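Local coordinates for protein mRNA export factor (Human herpesvirus 1, PDB 4YXP) that regulates viral gene expression, exports viral intronless mRNAs from the nucleus and inhibits host splicing, its C-terminal folded domain forming an intertwined homodimer, at the interface of chains A and B. Sequence-based numbering; all coordinates share one arbitrary frame. Chains: chain A/B, mRNA export factor.

Contacts 1 and 2 follow one another along the C-terminal tail of chain A, residues 263-267 and then 269-271, as it runs over the end of helix 56-59 of chain B and the loop segments that follow it. The centres of their C-alpha atoms lie about 12 Å apart, and B:Phe66 belongs to both. Contact 1 relies on side chains and a bridging water; contact 2 is built on backbone pairing. The stretch 263-275 is important for homodimerization, and these two contacts show part of how it clasps the partner. The two-fold axis repeats both with the chains exchanged, so each subunit lends its tail to the other.

Contact 1: the interface of chains A and B. Residues chain A 263-265, 267; chain B 58, 62, 64, 66.
A:Lys267 and B:Phe66 make the main apolar contact. CB of the lysine lies over one face of the phenylalanine ring, offset toward its rim and 3.3 Å from CD1, in a CH-pi contact. With CG anti to the carbonyl carbon (chi1 -73°) and further bends at chi2 and chi3, the aliphatic chain turns back along the ring, and its CE comes within 4.1 Å of B:Phe66 CE2. The phenylalanine also reaches A:Tyr263: its CB sits against one face of the tyrosine ring, near the rim, while the backbone N of A:His265 lies over the centre of the opposite face.

Polar contacts gather at the tyrosine hydroxyl. A:Tyr263 OH accepts a hydrogen bond of 3.0 Å from the backbone N of A:Lys267, which pins the ring to its own tail. The side-chain amide of B:Gln62 meets the ring at its edge, almost perpendicular to it (89°), with NE2 3.2 Å from A:Tyr263 OH, a possible hydrogen bond; this glutamine is poorly ordered, so its details are tentative.

Water 1 joins the chains, 2.7 Å from A:Lys267 O and 2.8 Å from B:Val58 O, with B:Gln62 OE1 as a further neighbour. It also lies over the centre of the A:His265 ring. Together these contacts fasten the start of the dimerization tail to the partner subunit.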
# COMPACT_ATOMS: atom_id res chain seq x y z
N TYR A 263 16.38 4.26 0.51
CA TYR A 263 16.17 5.18 1.63
C TYR A 263 17.24 6.25 1.71
O TYR A 263 18.43 5.96 1.63
CB TYR A 263 16.13 4.40 2.95
CG TYR A 263 15.99 5.28 4.18
CD1 TYR A 263 14.74 5.73 4.59
CD2 TYR A 263 17.10 5.66 4.92
CE1 TYR A 263 14.61 6.54 5.71
CE2 TYR A 263 16.97 6.47 6.05
CZ TYR A 263 15.73 6.90 6.43
OH TYR A 263 15.58 7.70 7.54
N VAL A 264 16.80 7.50 1.89
CA VAL A 264 17.72 8.62 2.06
C VAL A 264 17.43 9.38 3.35
O VAL A 264 18.35 9.82 4.02
CB VAL A 264 17.66 9.59 0.85
CG1 VAL A 264 18.54 10.81 1.09
CG2 VAL A 264 18.10 8.88 -0.42
N HIS A 265 16.15 9.54 3.69
CA HIS A 265 15.76 10.34 4.85
C HIS A 265 14.27 10.19 5.13
O HIS A 265 13.49 9.91 4.22
CB HIS A 265 16.11 11.82 4.61
CG HIS A 265 15.71 12.74 5.72
ND1 HIS A 265 16.59 13.21 6.66
CD2 HIS A 265 14.51 13.28 6.03
CE1 HIS A 265 15.96 14.00 7.50
NE2 HIS A 265 14.69 14.06 7.14
N LYS A 267 12.88 8.77 8.45
CA LYS A 267 12.63 8.05 9.70
C LYS A 267 13.46 8.69 10.80
O LYS A 267 14.59 9.10 10.56
CB LYS A 267 12.97 6.56 9.56
CG LYS A 267 11.98 5.74 8.73
CD LYS A 267 10.61 5.61 9.39
CE LYS A 267 10.67 4.79 10.68
NZ LYS A 267 9.35 4.72 11.36
N VAL B 58 19.84 11.46 12.22
CA VAL B 58 18.62 11.33 11.41
C VAL B 58 18.19 12.66 10.80
O VAL B 58 17.14 12.73 10.15
CB VAL B 58 17.46 10.72 12.25
CG1 VAL B 58 17.79 9.29 12.66
CG2 VAL B 58 17.15 11.57 13.48
N GLN B 62 21.08 11.02 5.30
CA GLN B 62 21.77 9.78 5.68
C GLN B 62 22.28 8.95 4.50
O GLN B 62 21.78 9.07 3.38
CB GLN B 62 20.87 8.89 6.57
CG GLN B 62 19.35 9.11 6.49
CD GLN B 62 18.68 9.14 7.85
OE1 GLN B 62 18.23 10.19 8.32
NE2 GLN B 62 18.59 7.98 8.49
N GLY B 64 22.82 5.40 4.54
CA GLY B 64 22.35 4.03 4.46
C GLY B 64 21.01 3.81 5.14
O GLY B 64 20.53 4.68 5.86
N PHE B 66 17.75 3.06 7.33
CA PHE B 66 17.41 3.33 8.72
C PHE B 66 17.58 2.07 9.57
O PHE B 66 17.12 0.99 9.19
CB PHE B 66 15.96 3.84 8.79
CG PHE B 66 15.51 4.21 10.18
CD1 PHE B 66 15.84 5.44 10.73
CD2 PHE B 66 14.71 3.35 10.91
CE1 PHE B 66 15.40 5.79 12.00
CE2 PHE B 66 14.27 3.69 12.18
CZ PHE B 66 14.62 4.91 12.72
O HOH W 1 15.58 10.90 8.80

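Contact 2: the interface of chains A and B. Residues chain A 269-271; chain B 66, 68, 71-73.
A:Tyr270 pairs with the chain B segment around B:Arg72 in a parallel beta bridge. Its backbone N donates to B:Arg71 O at 3.2 Å. The second bond returns in the other direction, from B:Val73 N to A:Tyr270 O at 2.9 Å. The two bonds grip both polar backbone groups of A:Tyr270 and fix the register of the tail against its partner.

The tyrosine side chain can be followed outward from this bridge. CB lies 3.6 Å from the carbonyl O of B:Ala68, and CG is still near that oxygen. On the ring, CD2 touches both B:Ala68 O and the aliphatic part of B:Arg72, 3.8 Å from its CD. One atom further on, CE2 sits over one face of the arginine guanidinium, offset toward its rim, with NE and CZ as its nearest partners. The tyrosine and arginine run side by side and point the same way, with ring and guanidinium planes 60° apart. The B:Arg72 chain, extended from CG to NE with CG anti to the backbone N (chi1 -169°), runs along the ring.

A:Phe269 packs on the other side of the tail, crossing B:Val73 at about a right angle. Its backbone flank meets the tip of B:Phe66, whose CZ touches the backbone N and CA of A:Phe269. On the A:Phe269 ring, CD1 lies 3.9 Å from the methyl CG2 of B:Val73.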
# COMPACT_ATOMS: atom_id res chain seq x y z
N PHE A 269 12.90 7.80 14.73
CA PHE A 269 13.15 6.91 15.86
C PHE A 269 12.27 5.67 15.88
O PHE A 269 11.26 5.58 15.16
CB PHE A 269 12.98 7.67 17.18
CG PHE A 269 11.59 8.20 17.40
CD1 PHE A 269 10.62 7.42 18.01
CD2 PHE A 269 11.26 9.49 17.01
CE1 PHE A 269 9.34 7.91 18.22
CE2 PHE A 269 9.98 9.98 17.21
CZ PHE A 269 9.02 9.19 17.81
N TYR A 270 12.68 4.70 16.69
CA TYR A 270 11.89 3.52 17.00
C TYR A 270 11.64 3.50 18.50
O TYR A 270 12.59 3.53 19.29
CB TYR A 270 12.61 2.25 16.56
CG TYR A 270 11.94 0.96 16.98
CD1 TYR A 270 10.62 0.70 16.63
CD2 TYR A 270 12.62 0.00 17.71
CE1 TYR A 270 10.00 -0.48 17.01
CE2 TYR A 270 12.01 -1.18 18.10
CZ TYR A 270 10.70 -1.42 17.74
OH TYR A 270 10.09 -2.59 18.12
N CYS A 271 10.38 3.49 18.90
CA CYS A 271 10.03 3.47 20.32
C CYS A 271 9.01 2.38 20.60
O CYS A 271 7.89 2.41 20.08
CB CYS A 271 9.51 4.83 20.77
SG CYS A 271 9.24 4.97 22.56
N PHE B 66 17.75 3.06 7.33
CA PHE B 66 17.41 3.33 8.72
C PHE B 66 17.58 2.07 9.57
O PHE B 66 17.12 0.99 9.19
CB PHE B 66 15.96 3.84 8.79
CG PHE B 66 15.51 4.21 10.18
CD1 PHE B 66 15.84 5.44 10.73
CD2 PHE B 66 14.71 3.35 10.91
CE1 PHE B 66 15.40 5.79 12.00
CE2 PHE B 66 14.27 3.69 12.18
CZ PHE B 66 14.62 4.91 12.72
N ALA B 68 16.64 0.35 12.97
CA ALA B 68 15.70 0.42 14.08
C ALA B 68 16.37 0.29 15.45
O ALA B 68 15.96 0.95 16.40
CB ALA B 68 14.63 -0.65 13.92
N ARG B 71 18.64 3.42 16.12
CA ARG B 71 17.81 4.61 16.30
C ARG B 71 16.70 4.39 17.33
O ARG B 71 15.74 5.15 17.38
CB ARG B 71 17.19 5.05 14.97
CG ARG B 71 18.17 5.25 13.80
CD ARG B 71 19.55 5.73 14.23
NE ARG B 71 19.51 6.89 15.12
CZ ARG B 71 20.58 7.44 15.69
NH1 ARG B 71 20.45 8.48 16.49
NH2 ARG B 71 21.79 6.94 15.44
N ARG B 72 16.83 3.35 18.15
CA ARG B 72 15.84 3.09 19.18
C ARG B 72 15.98 4.08 20.33
O ARG B 72 17.09 4.42 20.74
CB ARG B 72 15.96 1.66 19.70
CG ARG B 72 14.78 1.22 20.57
CD ARG B 72 14.76 -0.28 20.78
NE ARG B 72 13.59 -0.71 21.54
CZ ARG B 72 13.22 -1.98 21.70
NH1 ARG B 72 13.93 -2.95 21.15
NH2 ARG B 72 12.14 -2.27 22.41
N VAL B 73 14.84 4.55 20.83
CA VAL B 73 14.80 5.40 22.02
C VAL B 73 13.79 4.84 23.00
O VAL B 73 12.75 4.29 22.61
CB VAL B 73 14.46 6.86 21.66
CG1 VAL B 73 15.49 7.44 20.70
CG2 VAL B 73 13.06 6.96 21.07